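Local structure of aldose-aldose oxidoreductase (Caulobacter crescentus, 5A04) at residues Phe163-Gly166 with Arg172-Arg175; Pro216-Val221 with Ser241-Asn246. The protein probably catalyses the oxidation of one aldose coupled to the reduction of another, using a bound nicotinamide cofactor (NADPH in this crystal) as the hydride carrier. All coordinates share one frame; numbering follows the deposited sequence.

How the contacts relate
Leaving strand 156-162, the chain enters the loop that contact 1 closes, 163-166 meeting 172-175 with five residues between them, none in helix or strand. Contact 2 follows in series rather than nested or crossed: it opens at 216-221, between strands 204-210 and 224-230, and closes at 241-246, where strand 236-242 ends. The centres of contacts 1 and 2 are about 6 Å apart. Two probable hydrogen bonds join them, Ile165 O to Arg217 NH1 (3.0 Å) and Arg175 N to Glu220 OE1 (2.9 Å). Together they tie the loops at one end of the mixed sheet to the approach to helix 175-178, beside glucose and NADPH.

Contact 1 (Phe163-Gly166 with Arg172-Arg175); sequences FTIG and RLNR. With NDP (NADPH dihydro-nicotinamide-adenine-dinucleotide phosphate), chain G; BGC (beta-D-glucopyranose), chain H; SO4 (sulfate ion), chain J.
Ile165 drops its terminal CD1 between two consecutive residues of 172-175, 3.9 Å from Arg172 CB and equally near Leu173 CD2. It meets Leu173 tip to tip. Both torsions of Ile165 are close to trans (chi1 -163°), which carries CD1 the full length of the branch toward the other segment; CG1 on the way passes a sulfate oxygen, and Gly166 N donates a hydrogen bond to that sulfate, probably a guest from the crystallisation liquor.

Arg172 can be followed outward from CB, which packs on Ile165 CD1. The chain is extended from CG to NE, and Arg172 CD lies 4.2 Å from Ile165 CD1. NE forms a salt bridge with Asp185, itself hydrogen-bonded to the glucose, and Arg172 NE also lies 3.3 Å from BGC O3. At the guanidinium, Arg172 NH2 gives a nearly straight hydrogen bond to BGC O2 (3.2 Å, 176°) and a shorter one to NDP O2N (2.8 Å). Arg172 NH1 reaches NDP O2N at 3.2 Å, though less directly (135°). Both acceptors sit at the guanidinium edge, in its plane. Phe163 borders the sugar too, its CE1 3.5 Å from BGC O3 and one face beneath O4, offset toward the rim. Without the guanidinium, as with an alanine here, Asp185 is likely to lose its salt-bridge mate, the phosphate oxygen O2N two of its donors and the glucose O2 its bond from NH2.

An apolar stem and a charged head thus have separate tasks: the guanidinium joins sugar to cofactor, and its charge is likely to offset part of that of the diphosphate.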
ATOM      1  N   PHE A 163      14.705   0.962   1.104  1.00 14.61           N
ATOM      2  CA  PHE A 163      15.605   1.330   2.191  1.00 14.89           C
ATOM      3  C   PHE A 163      16.243   2.663   1.849  1.00 18.98           C
ATOM      4  O   PHE A 163      16.242   3.088   0.699  1.00 15.76           O
ATOM      5  CB  PHE A 163      16.661   0.248   2.467  1.00 17.12           C
ATOM      6  CG  PHE A 163      17.696   0.082   1.379  1.00 17.82           C
ATOM      7  CD1 PHE A 163      17.441  -0.714   0.271  1.00 19.58           C
ATOM      8  CD2 PHE A 163      18.946   0.681   1.500  1.00 20.40           C
ATOM      9  CE1 PHE A 163      18.408  -0.883  -0.713  1.00 19.16           C
ATOM     10  CE2 PHE A 163      19.917   0.521   0.514  1.00 19.90           C
ATOM     11  CZ  PHE A 163      19.644  -0.264  -0.587  1.00 19.21           C
ATOM     12  N   THR A 164      16.754   3.342   2.863  1.00 16.09           N
ATOM     13  CA  THR A 164      17.368   4.637   2.652  1.00 16.48           C
ATOM     14  C   THR A 164      18.800   4.433   2.216  1.00 19.46           C
ATOM     15  O   THR A 164      19.684   4.245   3.046  1.00 18.14           O
ATOM     16  CB  THR A 164      17.312   5.485   3.934  1.00 18.57           C
ATOM     17  OG1 THR A 164      17.736   4.681   5.042  1.00 18.65           O
ATOM     18  CG2 THR A 164      15.893   5.928   4.192  1.00 17.69           C
ATOM     19  N   ILE A 165      19.031   4.448   0.907  1.00 17.33           N
ATOM     20  CA  ILE A 165      20.355   4.143   0.386  1.00 16.92           C
ATOM     21  C   ILE A 165      21.325   5.291   0.706  1.00 16.92           C
ATOM     22  O   ILE A 165      20.911   6.440   0.849  1.00 17.16           O
ATOM     23  CB  ILE A 165      20.287   3.859  -1.139  1.00 16.67           C
ATOM     24  CG1 ILE A 165      21.557   3.135  -1.614  1.00 18.84           C
ATOM     25  CG2 ILE A 165      19.975   5.129  -1.926  1.00 17.26           C
ATOM     26  CD1 ILE A 165      21.412   2.525  -3.012  1.00 17.24           C
ATOM     27  N   GLY A 166      22.609   4.971   0.851  1.00 21.02           N
ATOM     28  CA  GLY A 166      23.572   5.952   1.333  1.00 24.03           C
ATOM     29  C   GLY A 166      24.540   6.527   0.311  1.00 22.26           C
ATOM     30  O   GLY A 166      24.229   7.499  -0.384  1.00 23.05           O
ATOM     31  N   ARG A 172      25.028   0.540  -7.084  1.00 15.07           N
ATOM     32  CA  ARG A 172      23.562   0.564  -7.199  1.00 14.26           C
ATOM     33  C   ARG A 172      23.016   1.881  -7.752  1.00 14.53           C
ATOM     34  O   ARG A 172      21.902   1.915  -8.274  1.00 15.52           O
ATOM     35  CB  ARG A 172      22.909   0.272  -5.839  1.00 14.83           C
ATOM     36  CG  ARG A 172      22.856  -1.214  -5.480  1.00 13.37           C
ATOM     37  CD  ARG A 172      22.352  -1.404  -4.048  1.00 15.19           C
ATOM     38  NE  ARG A 172      22.217  -2.820  -3.691  1.00 16.88           N
ATOM     39  CZ  ARG A 172      23.221  -3.595  -3.284  1.00 17.41           C
ATOM     40  NH1 ARG A 172      24.455  -3.107  -3.186  1.00 15.97           N
ATOM     41  NH2 ARG A 172      22.984  -4.864  -2.961  1.00 17.35           N
ATOM     42  N   LEU A 173      23.789   2.960  -7.641  1.00 15.22           N
ATOM     43  CA  LEU A 173      23.323   4.279  -8.076  1.00 15.53           C
ATOM     44  C   LEU A 173      23.970   4.682  -9.397  1.00 16.99           C
ATOM     45  O   LEU A 173      23.860   5.821  -9.839  1.00 18.06           O
ATOM     46  CB  LEU A 173      23.612   5.322  -6.989  1.00 14.83           C
ATOM     47  CG  LEU A 173      22.808   4.984  -5.722  1.00 15.81           C
ATOM     48  CD1 LEU A 173      23.152   5.931  -4.591  1.00 14.86           C
ATOM     49  CD2 LEU A 173      21.305   5.036  -6.003  1.00 16.13           C
ATOM     50  N   ASN A 174      24.644   3.719 -10.009  1.00 15.10           N
ATOM     51  CA  ASN A 174      25.297   3.895 -11.300  1.00 16.94           C
ATOM     52  C   ASN A 174      24.540   3.098 -12.365  1.00 17.39           C
ATOM     53  O   ASN A 174      24.450   1.877 -12.267  1.00 16.49           O
ATOM     54  CB  ASN A 174      26.753   3.441 -11.197  1.00 17.80           C
ATOM     55  CG  ASN A 174      27.493   3.559 -12.515  1.00 24.86           C
ATOM     56  OD1 ASN A 174      27.425   2.671 -13.355  1.00 25.76           O
ATOM     57  ND2 ASN A 174      28.195   4.669 -12.700  1.00 32.28           N
ATOM     58  N   ARG A 175      23.961   3.773 -13.355  1.00 17.18           N
ATOM     59  CA  ARG A 175      23.068   3.076 -14.277  1.00 16.99           C
ATOM     60  C   ARG A 175      23.801   1.985 -15.049  1.00 19.24           C
ATOM     61  O   ARG A 175      23.242   0.912 -15.284  1.00 17.35           O
ATOM     62  CB  ARG A 175      22.400   4.048 -15.264  1.00 19.34           C
ATOM     63  CG  ARG A 175      21.565   3.305 -16.327  1.00 20.74           C
ATOM     64  CD  ARG A 175      20.653   4.217 -17.143  1.00 22.66           C
ATOM     65  NE  ARG A 175      19.630   4.833 -16.308  1.00 20.86           N
ATOM     66  CZ  ARG A 175      18.505   4.237 -15.923  1.00 20.52           C
ATOM     67  NH1 ARG A 175      18.229   3.002 -16.328  1.00 22.00           N
ATOM     68  NH2 ARG A 175      17.654   4.884 -15.140  1.00 19.90           N
TER
HETATM   69  PA  NDP G1340      28.830  -5.429  -3.213  1.00 21.44           P
HETATM   70  O1A NDP G1340      29.176  -4.153  -3.898  1.00 21.20           O
HETATM   71  O2A NDP G1340      28.849  -5.475  -1.711  1.00 21.43           O
HETATM   72  O5B NDP G1340      29.782  -6.652  -3.764  1.00 21.73           O
HETATM   73  C5B NDP G1340      29.791  -6.629  -5.163  1.00 20.16           C
HETATM   74  C4B NDP G1340      31.032  -7.440  -5.565  1.00 20.80           C
HETATM   75  O4B NDP G1340      31.001  -7.758  -6.958  1.00 18.77           O
HETATM   76  C3B NDP G1340      32.306  -6.599  -5.320  1.00 23.24           C
HETATM   77  O3B NDP G1340      32.760  -6.733  -4.011  1.00 22.31           O
HETATM   78  C2B NDP G1340      33.300  -7.318  -6.241  1.00 21.43           C
HETATM   79  O2B NDP G1340      33.761  -8.421  -5.717  1.00 19.59           O
HETATM   80  C1B NDP G1340      32.338  -7.775  -7.420  1.00 21.05           C
HETATM   81  N9A NDP G1340      32.466  -6.924  -8.606  1.00 22.62           N
HETATM   82  C8A NDP G1340      32.858  -7.322  -9.880  1.00 24.57           C
HETATM   83  N7A NDP G1340      32.905  -6.301 -10.759  1.00 21.93           N
HETATM   84  C5A NDP G1340      32.523  -5.183 -10.014  1.00 24.23           C
HETATM   85  C6A NDP G1340      32.370  -3.826 -10.357  1.00 28.72           C
HETATM   86  N6A NDP G1340      32.618  -3.405 -11.645  1.00 29.32           N
HETATM   87  N1A NDP G1340      31.975  -2.895  -9.436  1.00 25.66           N
HETATM   88  C2A NDP G1340      31.743  -3.395  -8.165  1.00 26.28           C
HETATM   89  N3A NDP G1340      31.838  -4.645  -7.697  1.00 23.75           N
HETATM   90  C4A NDP G1340      32.244  -5.545  -8.659  1.00 23.86           C
HETATM   91  O3  NDP G1340      27.292  -5.682  -3.786  1.00 21.64           O
HETATM   92  PN  NDP G1340      26.354  -6.697  -2.926  1.00 20.12           P
HETATM   93  O1N NDP G1340      27.021  -7.966  -2.585  1.00 19.57           O
HETATM   94  O2N NDP G1340      25.380  -5.974  -2.023  1.00 20.25           O
HETATM   95  O5D NDP G1340      25.233  -7.143  -4.206  1.00 19.23           O
HETATM   96  C5D NDP G1340      25.821  -7.928  -5.207  1.00 18.75           C
HETATM   97  C4D NDP G1340      24.670  -8.698  -5.913  1.00 17.80           C
HETATM   98  O4D NDP G1340      23.917  -9.431  -4.899  1.00 19.99           O
HETATM   99  C3D NDP G1340      23.636  -7.716  -6.581  1.00 19.77           C
HETATM  100  O3D NDP G1340      23.104  -8.312  -7.779  1.00 18.16           O
HETATM  101  C2D NDP G1340      22.527  -7.609  -5.544  1.00 19.90           C
HETATM  102  O2D NDP G1340      21.257  -7.392  -6.136  1.00 20.77           O
HETATM  103  C1D NDP G1340      22.558  -9.060  -4.947  1.00 17.32           C
HETATM  104  N1N NDP G1340      22.088  -9.047  -3.559  1.00 17.33           N
HETATM  105  C2N NDP G1340      21.081  -9.912  -3.161  1.00 20.25           C
HETATM  106  C3N NDP G1340      20.673  -9.905  -1.858  1.00 19.08           C
HETATM  107  C7N NDP G1340      19.608 -10.813  -1.434  1.00 20.95           C
HETATM  108  O7N NDP G1340      19.083 -10.735  -0.308  1.00 21.88           O
HETATM  109  N7N NDP G1340      19.172 -11.800  -2.313  1.00 18.07           N
HETATM  110  C4N NDP G1340      21.269  -9.000  -0.837  1.00 21.40           C
HETATM  111  C5N NDP G1340      22.299  -8.095  -1.368  1.00 19.66           C
HETATM  112  C6N NDP G1340      22.672  -8.142  -2.645  1.00 19.24           C
HETATM  113  P2B NDP G1340      35.429  -8.788  -5.950  1.00 21.07           P
HETATM  114  O1X NDP G1340      35.525  -8.688  -7.455  1.00 21.29           O
HETATM  115  O2X NDP G1340      36.035  -7.667  -5.162  1.00 20.67           O
HETATM  116  O3X NDP G1340      35.538 -10.190  -5.353  1.00 20.60           O
HETATM  117  C2  BGC H1341      19.115  -5.854  -1.938  1.00 25.92           C
HETATM  118  C3  BGC H1341      19.799  -5.092  -0.796  1.00 26.26           C
HETATM  119  C4  BGC H1341      18.869  -4.974   0.377  1.00 30.69           C
HETATM  120  C5  BGC H1341      18.305  -6.330   0.771  1.00 31.37           C
HETATM  121  C6  BGC H1341      17.186  -6.128   1.827  1.00 29.88           C
HETATM  122  C1  BGC H1341      18.702  -7.142  -1.379  1.00 24.78           C
HETATM  123  O1  BGC H1341      18.180  -7.974  -2.415  1.00 23.93           O
HETATM  124  O2  BGC H1341      20.042  -6.013  -3.005  1.00 22.89           O
HETATM  125  O3  BGC H1341      20.145  -3.811  -1.298  1.00 24.12           O
HETATM  126  O4  BGC H1341      19.564  -4.404   1.475  1.00 32.39           O
HETATM  127  O5  BGC H1341      17.730  -6.974  -0.343  1.00 29.45           O
HETATM  128  O6  BGC H1341      16.767  -7.391   2.362  1.00 38.45           O
HETATM  129  S   SO4 J1343      24.815   2.385   2.173  1.00 41.64           S
HETATM  130  O1  SO4 J1343      23.885   2.370   1.042  1.00 26.63           O
HETATM  131  O2  SO4 J1343      24.109   2.889   3.356  1.00 36.38           O
HETATM  132  O3  SO4 J1343      25.283   1.024   2.423  1.00 46.98           O
HETATM  133  O4  SO4 J1343      25.961   3.258   1.884  1.00 37.11           O

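Contact 2 (Pro216-Val221 with Ser241-Asn246); sequences PRFGEV and SAYSVN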
ATOM      1  N   PRO A 216      22.179  14.116  -4.614  1.00 23.36           N
ATOM      2  CA  PRO A 216      23.418  13.566  -5.175  1.00 22.96           C
ATOM      3  C   PRO A 216      23.356  12.055  -5.422  1.00 20.89           C
ATOM      4  O   PRO A 216      24.173  11.525  -6.166  1.00 23.60           O
ATOM      5  CB  PRO A 216      24.476  13.901  -4.111  1.00 28.60           C
ATOM      6  CG  PRO A 216      23.738  14.415  -2.935  1.00 33.24           C
ATOM      7  CD  PRO A 216      22.416  14.902  -3.393  1.00 28.88           C
ATOM      8  N   ARG A 217      22.401  11.372  -4.801  1.00 19.28           N
ATOM      9  CA  ARG A 217      22.267   9.930  -4.999  1.00 17.71           C
ATOM     10  C   ARG A 217      21.609   9.580  -6.335  1.00 17.08           C
ATOM     11  O   ARG A 217      21.783   8.474  -6.848  1.00 17.13           O
ATOM     12  CB  ARG A 217      21.434   9.312  -3.876  1.00 18.25           C
ATOM     13  CG  ARG A 217      22.092   9.319  -2.517  1.00 16.50           C
ATOM     14  CD  ARG A 217      21.107   8.815  -1.456  1.00 19.04           C
ATOM     15  NE  ARG A 217      20.025   9.768  -1.222  1.00 18.25           N
ATOM     16  CZ  ARG A 217      18.947   9.531  -0.473  1.00 19.96           C
ATOM     17  NH1 ARG A 217      18.784   8.360   0.136  1.00 18.93           N
ATOM     18  NH2 ARG A 217      18.020  10.479  -0.327  1.00 21.61           N
ATOM     19  N   PHE A 218      20.825  10.509  -6.876  1.00 16.87           N
ATOM     20  CA  PHE A 218      19.853  10.129  -7.900  1.00 16.13           C
ATOM     21  C   PHE A 218      20.029  10.880  -9.225  1.00 17.26           C
ATOM     22  O   PHE A 218      19.054  11.290  -9.845  1.00 19.71           O
ATOM     23  CB  PHE A 218      18.432  10.337  -7.359  1.00 17.86           C
ATOM     24  CG  PHE A 218      18.134   9.557  -6.093  1.00 17.15           C
ATOM     25  CD1 PHE A 218      18.349   8.189  -6.032  1.00 17.48           C
ATOM     26  CD2 PHE A 218      17.641  10.203  -4.965  1.00 19.31           C
ATOM     27  CE1 PHE A 218      18.076   7.470  -4.864  1.00 16.01           C
ATOM     28  CE2 PHE A 218      17.374   9.504  -3.796  1.00 17.00           C
ATOM     29  CZ  PHE A 218      17.584   8.135  -3.741  1.00 15.76           C
ATOM     30  N   GLY A 219      21.274  11.040  -9.658  1.00 16.56           N
ATOM     31  CA  GLY A 219      21.545  11.647 -10.947  1.00 18.61           C
ATOM     32  C   GLY A 219      21.263  10.686 -12.090  1.00 20.10           C
ATOM     33  O   GLY A 219      21.004  11.114 -13.219  1.00 21.28           O
ATOM     34  N   GLU A 220      21.314   9.383 -11.814  1.00 17.13           N
ATOM     35  CA  GLU A 220      21.243   8.403 -12.901  1.00 14.82           C
ATOM     36  C   GLU A 220      20.077   7.422 -12.820  1.00 20.15           C
ATOM     37  O   GLU A 220      19.560   6.998 -13.851  1.00 20.19           O
ATOM     38  CB  GLU A 220      22.547   7.603 -12.982  1.00 17.51           C
ATOM     39  CG  GLU A 220      23.763   8.478 -13.198  1.00 18.14           C
ATOM     40  CD  GLU A 220      24.956   7.710 -13.710  1.00 23.53           C
ATOM     41  OE1 GLU A 220      24.854   6.476 -13.894  1.00 18.62           O
ATOM     42  OE2 GLU A 220      25.998   8.353 -13.930  1.00 21.62           O
ATOM     43  N   VAL A 221      19.673   7.046 -11.610  1.00 17.49           N
ATOM     44  CA  VAL A 221      18.627   6.039 -11.465  1.00 15.72           C
ATOM     45  C   VAL A 221      17.490   6.554 -10.587  1.00 18.68           C
ATOM     46  O   VAL A 221      17.630   7.602  -9.949  1.00 16.09           O
ATOM     47  CB  VAL A 221      19.187   4.719 -10.882  1.00 16.14           C
ATOM     48  CG1 VAL A 221      20.322   4.188 -11.770  1.00 17.24           C
ATOM     49  CG2 VAL A 221      19.668   4.904  -9.438  1.00 15.00           C
ATOM     50  N   SER A 241       8.239   0.830  -4.320  1.00 12.30           N
ATOM     51  CA  SER A 241       9.682   0.616  -4.480  1.00 13.64           C
ATOM     52  C   SER A 241      10.378   1.935  -4.180  1.00 15.08           C
ATOM     53  O   SER A 241      10.050   2.947  -4.809  1.00 16.02           O
ATOM     54  CB  SER A 241      10.009   0.161  -5.913  1.00 13.58           C
ATOM     55  OG  SER A 241      11.408   0.012  -6.082  1.00 14.00           O
ATOM     56  N   ALA A 242      11.323   1.954  -3.233  1.00 13.89           N
ATOM     57  CA  ALA A 242      11.895   3.236  -2.821  1.00 15.56           C
ATOM     58  C   ALA A 242      13.349   3.130  -2.358  1.00 16.27           C
ATOM     59  O   ALA A 242      13.770   2.115  -1.806  1.00 15.36           O
ATOM     60  CB  ALA A 242      11.037   3.853  -1.702  1.00 15.85           C
ATOM     61  N   TYR A 243      14.095   4.205  -2.576  1.00 14.86           N
ATOM     62  CA  TYR A 243      15.461   4.326  -2.089  1.00 14.36           C
ATOM     63  C   TYR A 243      15.573   5.442  -1.037  1.00 16.16           C
ATOM     64  O   TYR A 243      16.678   5.804  -0.632  1.00 17.08           O
ATOM     65  CB  TYR A 243      16.418   4.613  -3.252  1.00 15.67           C
ATOM     66  CG  TYR A 243      17.155   3.417  -3.844  1.00 15.53           C
ATOM     67  CD1 TYR A 243      17.272   2.215  -3.159  1.00 15.49           C
ATOM     68  CD2 TYR A 243      17.767   3.518  -5.092  1.00 16.35           C
ATOM     69  CE1 TYR A 243      17.979   1.144  -3.702  1.00 15.27           C
ATOM     70  CE2 TYR A 243      18.474   2.461  -5.640  1.00 15.75           C
ATOM     71  CZ  TYR A 243      18.580   1.276  -4.951  1.00 16.06           C
ATOM     72  OH  TYR A 243      19.296   0.244  -5.515  1.00 16.04           O
ATOM     73  N   SER A 244      14.444   6.013  -0.627  1.00 16.70           N
ATOM     74  CA  SER A 244      14.465   7.131   0.324  1.00 18.08           C
ATOM     75  C   SER A 244      13.593   6.896   1.563  1.00 19.24           C
ATOM     76  O   SER A 244      13.457   7.787   2.399  1.00 19.41           O
ATOM     77  CB  SER A 244      14.046   8.442  -0.367  1.00 19.03           C
ATOM     78  OG  SER A 244      12.741   8.360  -0.932  1.00 17.16           O
ATOM     79  N   VAL A 245      13.005   5.710   1.686  1.00 16.92           N
ATOM     80  CA  VAL A 245      12.319   5.318   2.926  1.00 17.27           C
ATOM     81  C   VAL A 245      12.631   3.870   3.249  1.00 17.47           C
ATOM     82  O   VAL A 245      13.040   3.112   2.376  1.00 17.25           O
ATOM     83  CB  VAL A 245      10.779   5.478   2.851  1.00 18.97           C
ATOM     84  CG1 VAL A 245      10.382   6.920   2.605  1.00 19.87           C
ATOM     85  CG2 VAL A 245      10.182   4.562   1.787  1.00 18.51           C
ATOM     86  N   ASN A 246      12.422   3.478   4.502  1.00 16.35           N
ATOM     87  CA  ASN A 246      12.570   2.076   4.880  1.00 16.16           C
ATOM     88  C   ASN A 246      11.223   1.376   5.030  1.00 18.00           C
ATOM     89  O   ASN A 246      10.359   1.812   5.792  1.00 19.46           O
ATOM     90  CB  ASN A 246      13.358   1.953   6.186  1.00 16.90           C
ATOM     91  CG  ASN A 246      14.776   2.456   6.047  1.00 19.67           C
ATOM     92  OD1 ASN A 246      15.577   1.887   5.301  1.00 19.11           O
ATOM     93  ND2 ASN A 246      15.096   3.529   6.763  1.00 19.92           N
TER
HETATM   94  O   HOH W   1      16.586   8.849   2.087  1.00 22.70           O
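The turn where strand 236-242 runs out of the mixed sheet meets the loop joining strands 204-210 and 224-230, and the packing between them rests on two aromatic residues, Phe218 and Tyr243. Phe218 sets CE1 and CZ against Tyr243 CB, each at 3.7 Å, and CE1 also lies 4.0 Å from Tyr243 CD2. The two side chains cross at a slant, so the contact is apolar packing rather than a ring stack. With chi1 at -58°, Phe218 CG stands anti to its carbonyl carbon, and the ring extends toward the strand end. Arg217 CB sits 3.7 Å above the centre of one face of this ring, while Tyr243 O lies at its edge, in plane.

Sheet and loops are knitted together here by Tyr243, whose N hydrogen-bonds with Asp223 and whose ring meets Phe163 edge-to-face and packs against helix 182-198. The nearest atoms of the Tyr243 side chain and the bound glucose are about 6 Å apart.

Arg217 bends at chi3 (-70°), which brings one guanidinium face against the rim of Phe218, Phe218 CE2 lying 3.4 Å from the Arg217 guanidinium plane, offset toward its rim. Arg217 NH1 lies 3.4 Å from Tyr243 O, but the angle is too poor for a hydrogen bond. Besides its bond across to contact 1, Arg217 NH1 donates to water 1 at 3.0 Å, in the guanidinium plane; that water gives a weak hydrogen bond to Ser244 O. Arg217 NH2 forms a salt bridge with Asp215, and Ser244 OG is hydrogen-bonded both to Asp223 and to Arg155 of the second subunit, bringing the strand end to the dimer interface.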